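Local coordinates for protein C-domain type II peptide synthetase (Streptomyces globisporus, PDB 4ZNM) that belongs to the condensation-domain family of nonribosomal peptide synthetases, as a stand-alone type II member with a fold related to that of the CoA-dependent acyltransferases, at residues A[241-246]-A[428-433]; A[100-105]-A[139-144]. One frame throughout, in Å; residues are numbered along the deposited sequence.

Contact 1: residues A[241-246]-A[428-433]; sequences GTAWQR and YNTNRF
Tyr-428 places CG between its backbone N and carbonyl carbon (chi1 51°), and Gln-245 sets CG beside its own N, its chain extended beyond CG; phenol and amide meet across the strands. Gln-245 NE2 donates to Tyr-428 OH at 2.9 Å with an N-H...O angle of 165°. The hydroxyl oxygen lies close to the amide plane, although that plane stands 84° from the ring plane. Ala-243 packs against the same phenol: its CB is 3.7 Å from Tyr-428 CZ, and its carbonyl oxygen sits over one ring face, offset toward the rim. The same methyl also meets Thr-430, whose CG2 comes within 3.5 Å of Ala-243 CB.

The backbone evidence is of an antiparallel edge. Ala-243 and Tyr-428 form a hydrogen-bonded pair, with Ala-243 N to Tyr-428 O at 2.8 Å and Tyr-428 N to Ala-243 O at 3.0 Å. Thr-242 and Asn-429 follow as a non-hydrogen-bonded pair. Where strand 422-429 ends, Thr-430 N still reaches Gly-241 O at 2.9 Å. Beside it, Asn-429 ND2 makes a weak bond to Thr-242 OG1 at 3.1 Å. Both of these polar atoms have partners in Ile-406, the amide nitrogen with its O and the hydroxyl with its N.

Tyr-428 OH also accepts a hydrogen bond from a water and is hydrogen-bonded to Asp-435 OD1, while Gln-245 NE2 has a second bond to Asp-435 O. With two donors already directed at the phenol oxygen, the arrangement is consistent with its own proton pointing to Asp-435, whose negative charge would polarise the hydroxyl; the bonds to Asp-435 from both side chains tie this strand pair to the start of helix 435-454.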
# COMPACT_ATOMS: atom_id res chain seq x y z
N GLY A 241 3.92 8.18 -15.57
CA GLY A 241 4.96 7.80 -14.65
C GLY A 241 4.53 8.15 -13.24
O GLY A 241 3.68 9.02 -13.05
N THR A 242 5.09 7.46 -12.26
CA THR A 242 4.83 7.78 -10.87
C THR A 242 6.15 7.96 -10.13
O THR A 242 7.03 7.11 -10.19
CB THR A 242 4.00 6.69 -10.21
OG1 THR A 242 2.78 6.50 -10.95
CG2 THR A 242 3.69 7.02 -8.79
N ALA A 243 6.25 9.08 -9.42
CA ALA A 243 7.40 9.37 -8.59
C ALA A 243 6.96 9.28 -7.14
O ALA A 243 5.78 9.38 -6.83
CB ALA A 243 7.97 10.73 -8.89
N TRP A 244 7.93 9.11 -6.26
CA TRP A 244 7.70 8.91 -4.86
C TRP A 244 8.68 9.77 -4.07
O TRP A 244 9.88 9.80 -4.40
CB TRP A 244 7.86 7.44 -4.47
CG TRP A 244 6.85 6.55 -5.09
CD1 TRP A 244 6.92 5.93 -6.32
CD2 TRP A 244 5.60 6.15 -4.52
NE1 TRP A 244 5.79 5.17 -6.52
CE2 TRP A 244 4.96 5.30 -5.44
CE3 TRP A 244 4.95 6.45 -3.31
CZ2 TRP A 244 3.75 4.73 -5.19
CZ3 TRP A 244 3.74 5.88 -3.08
CH2 TRP A 244 3.14 5.04 -4.01
N GLN A 245 8.17 10.48 -3.07
CA GLN A 245 9.01 11.20 -2.11
C GLN A 245 8.85 10.53 -0.76
O GLN A 245 7.73 10.29 -0.32
CB GLN A 245 8.65 12.69 -2.06
CG GLN A 245 9.09 13.41 -3.35
CD GLN A 245 8.81 14.90 -3.36
OE1 GLN A 245 8.86 15.56 -2.31
NE2 GLN A 245 8.50 15.44 -4.55
N ARG A 246 9.97 10.24 -0.12
CA ARG A 246 9.98 9.46 1.12
C ARG A 246 10.15 10.40 2.27
O ARG A 246 10.82 11.40 2.12
CB ARG A 246 11.11 8.46 1.14
CG ARG A 246 11.37 7.81 -0.16
CD ARG A 246 10.39 6.72 -0.44
NE ARG A 246 10.79 6.08 -1.69
CZ ARG A 246 10.02 5.26 -2.38
NH1 ARG A 246 8.80 4.97 -1.96
NH2 ARG A 246 10.48 4.75 -3.50
N TYR A 428 2.97 10.36 -6.72
CA TYR A 428 2.18 11.18 -7.61
C TYR A 428 2.60 10.86 -9.04
O TYR A 428 3.70 10.34 -9.28
CB TYR A 428 2.38 12.65 -7.30
CG TYR A 428 3.83 13.00 -7.25
CD1 TYR A 428 4.56 12.75 -6.11
CD2 TYR A 428 4.48 13.58 -8.34
CE1 TYR A 428 5.94 13.05 -6.05
CE2 TYR A 428 5.86 13.90 -8.28
CZ TYR A 428 6.58 13.63 -7.11
OH TYR A 428 7.95 13.92 -6.99
N ASN A 429 1.72 11.18 -9.97
CA ASN A 429 1.99 10.93 -11.39
C ASN A 429 2.74 12.13 -11.97
O ASN A 429 2.27 13.26 -11.91
CB ASN A 429 0.71 10.72 -12.17
CG ASN A 429 -0.16 9.57 -11.65
OD1 ASN A 429 -1.39 9.65 -11.71
ND2 ASN A 429 0.46 8.50 -11.22
N THR A 430 3.91 11.86 -12.53
CA THR A 430 4.79 12.91 -13.04
C THR A 430 4.25 13.53 -14.32
O THR A 430 4.68 14.62 -14.72
CB THR A 430 6.20 12.34 -13.28
OG1 THR A 430 6.11 11.13 -14.02
CG2 THR A 430 6.85 12.03 -11.98
N ASN A 431 3.28 12.88 -14.95
CA ASN A 431 2.55 13.50 -16.06
C ASN A 431 1.49 14.53 -15.58
O ASN A 431 0.81 15.14 -16.39
CB ASN A 431 1.87 12.44 -16.92
CG ASN A 431 1.11 11.44 -16.10
OD1 ASN A 431 1.66 10.83 -15.19
ND2 ASN A 431 -0.16 11.24 -16.41
N ARG A 432 1.38 14.73 -14.27
CA ARG A 432 0.35 15.62 -13.73
C ARG A 432 0.93 16.59 -12.71
O ARG A 432 0.46 17.70 -12.59
CB ARG A 432 -0.77 14.81 -13.08
CG ARG A 432 -1.56 13.91 -14.05
CD ARG A 432 -2.30 14.68 -15.18
NE ARG A 432 -3.35 15.56 -14.72
CZ ARG A 432 -4.59 15.17 -14.46
NH1 ARG A 432 -4.94 13.90 -14.60
NH2 ARG A 432 -5.49 16.06 -14.04
N PHE A 433 1.95 16.15 -11.97
CA PHE A 433 2.53 17.02 -10.94
C PHE A 433 4.01 17.15 -11.10
O PHE A 433 4.71 16.18 -11.36
CB PHE A 433 2.24 16.47 -9.53
CG PHE A 433 0.86 16.77 -9.04
CD1 PHE A 433 0.53 18.05 -8.60
CD2 PHE A 433 -0.11 15.78 -9.00
CE1 PHE A 433 -0.75 18.34 -8.12
CE2 PHE A 433 -1.39 16.03 -8.53
CZ PHE A 433 -1.71 17.32 -8.07
O HOH W 1 10.40 12.34 -6.57

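Contact 2: residues A[100-105]-A[139-144]; sequences LEVRDL and AVLGRF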
# COMPACT_ATOMS: atom_id res chain seq x y z
N LEU A 100 16.63 -16.54 -9.03
CA LEU A 100 17.13 -15.58 -8.04
C LEU A 100 18.28 -14.85 -8.65
O LEU A 100 19.17 -15.46 -9.24
CB LEU A 100 17.53 -16.27 -6.75
CG LEU A 100 18.23 -15.39 -5.71
CD1 LEU A 100 17.32 -14.29 -5.17
CD2 LEU A 100 18.80 -16.28 -4.58
N GLU A 101 18.24 -13.52 -8.57
CA GLU A 101 19.38 -12.72 -8.98
C GLU A 101 20.19 -12.33 -7.72
O GLU A 101 19.61 -11.94 -6.72
CB GLU A 101 18.94 -11.46 -9.72
CG GLU A 101 20.14 -10.58 -10.09
CD GLU A 101 19.72 -9.25 -10.76
OE1 GLU A 101 18.49 -9.05 -10.95
OE2 GLU A 101 20.62 -8.43 -11.08
N VAL A 102 21.51 -12.45 -7.81
CA VAL A 102 22.38 -12.07 -6.69
C VAL A 102 23.38 -11.02 -7.16
O VAL A 102 23.92 -11.11 -8.26
CB VAL A 102 23.14 -13.28 -6.10
CG1 VAL A 102 23.90 -12.87 -4.84
CG2 VAL A 102 22.17 -14.39 -5.74
N ARG A 103 23.65 -10.03 -6.30
CA ARG A 103 24.64 -9.03 -6.59
C ARG A 103 25.58 -8.91 -5.41
O ARG A 103 25.17 -9.03 -4.24
CB ARG A 103 24.02 -7.69 -6.85
CG ARG A 103 23.04 -7.72 -7.95
CD ARG A 103 22.63 -6.35 -8.21
NE ARG A 103 21.50 -6.36 -9.09
CZ ARG A 103 20.96 -5.26 -9.59
NH1 ARG A 103 21.52 -4.08 -9.30
NH2 ARG A 103 19.90 -5.37 -10.37
N ASP A 104 26.83 -8.64 -5.73
CA ASP A 104 27.84 -8.40 -4.70
C ASP A 104 27.87 -6.87 -4.48
O ASP A 104 28.44 -6.14 -5.28
CB ASP A 104 29.20 -8.94 -5.15
CG ASP A 104 29.25 -10.50 -5.22
OD1 ASP A 104 28.47 -11.20 -4.52
OD2 ASP A 104 30.11 -11.02 -5.99
N LEU A 105 27.20 -6.39 -3.44
CA LEU A 105 27.11 -4.93 -3.16
C LEU A 105 28.38 -4.32 -2.54
O LEU A 105 28.59 -3.11 -2.58
CB LEU A 105 25.94 -4.64 -2.23
CG LEU A 105 24.55 -4.99 -2.76
CD1 LEU A 105 23.51 -4.43 -1.78
CD2 LEU A 105 24.30 -4.44 -4.15
N ALA A 139 12.97 -11.91 -7.05
CA ALA A 139 13.83 -11.60 -5.92
C ALA A 139 15.22 -11.24 -6.37
O ALA A 139 15.80 -11.86 -7.29
CB ALA A 139 13.89 -12.76 -4.99
N VAL A 140 15.77 -10.25 -5.69
CA VAL A 140 17.13 -9.82 -5.91
C VAL A 140 17.82 -9.81 -4.52
O VAL A 140 17.37 -9.13 -3.61
CB VAL A 140 17.19 -8.45 -6.58
CG1 VAL A 140 18.62 -8.02 -6.80
CG2 VAL A 140 16.43 -8.47 -7.90
N LEU A 141 18.90 -10.57 -4.40
CA LEU A 141 19.68 -10.60 -3.17
C LEU A 141 20.98 -9.81 -3.33
O LEU A 141 21.81 -10.15 -4.17
CB LEU A 141 19.96 -12.05 -2.79
CG LEU A 141 20.75 -12.21 -1.48
CD1 LEU A 141 19.90 -11.87 -0.28
CD2 LEU A 141 21.28 -13.62 -1.41
N GLY A 142 21.11 -8.72 -2.57
CA GLY A 142 22.35 -7.97 -2.54
C GLY A 142 23.20 -8.33 -1.34
O GLY A 142 22.82 -8.05 -0.22
N ARG A 143 24.35 -8.95 -1.56
CA ARG A 143 25.17 -9.41 -0.42
C ARG A 143 26.29 -8.45 -0.18
O ARG A 143 26.99 -8.08 -1.10
CB ARG A 143 25.71 -10.79 -0.67
CG ARG A 143 24.62 -11.80 -1.03
CD ARG A 143 25.16 -13.22 -1.04
NE ARG A 143 25.39 -13.69 0.31
CZ ARG A 143 25.80 -14.91 0.62
NH1 ARG A 143 26.02 -15.82 -0.33
NH2 ARG A 143 26.00 -15.23 1.89
N PHE A 144 26.49 -8.08 1.08
CA PHE A 144 27.68 -7.33 1.44
C PHE A 144 28.88 -8.22 1.73
O PHE A 144 30.01 -7.92 1.33
CB PHE A 144 27.38 -6.47 2.66
CG PHE A 144 26.23 -5.52 2.43
CD1 PHE A 144 26.38 -4.41 1.62
CD2 PHE A 144 25.01 -5.74 3.03
CE1 PHE A 144 25.32 -3.52 1.43
CE2 PHE A 144 23.97 -4.86 2.85
CZ PHE A 144 24.13 -3.75 2.04
O HOH W 2 29.18 -10.60 -2.01
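The guanidinium of Arg-103 approaches Val-140 obliquely, NE lying 4.0 Å from Val-140 CG1, while the carboxylate carbon of Glu-101 sits at its edge, in its plane. Arg-103 NE and Glu-101 OE2 form a salt bridge at 3.0 Å, the oxygen being met from above the carboxylate plane. The Phe-144 ring is likewise met obliquely, with its CE1 3.8 Å from Leu-105 CD1. Leu-105 CG also rests on Gly-142 CA.

On the sheet face bearing Val-102, that residue's CG1 lies 4.0 Å from Arg-143 CD. Farther out, Arg-143 NH1 has its salt bridge with Glu-60.

The donors of the five backbone bonds alternate between the two strands, as parallel pairing requires. Leu-141 N to Glu-101 O, at 2.8 Å with an angle of 171° at the hydrogen, is nearly straight; Leu-105 N to Arg-143 O, at 144°, is the most bent.

Arg-103 NH1 also pairs with Glu-123, and Arg-103 and Val-140 both touch Leu-120, so helix 110-125 covers their face. The two strands, their axes 20° from parallel and connected through this helix, make a beta-alpha-beta crossover at the edge of the mixed sheet.

Contact 1 and contact 2 belong to separate mixed sheets, consistent with the two-lobed build of condensation domains. Their centres are 28 Å apart and their nearest atoms about 15 Å, so neither touches the other. Each joins an outermost strand of its sheet within the chain, 242-249 in contact 1 and 101-104 in contact 2, to an inner neighbour. Helix 110-125 relates them: its Glu-125 forms a salt bridge with Arg-246 of contact 1, and its Glu-123 one with Arg-103 of contact 2. In sequence, contact 2 closes before contact 1 opens. A bound sodium ion lies about 13 Å from the Ala-139 side chain, too far for coordination.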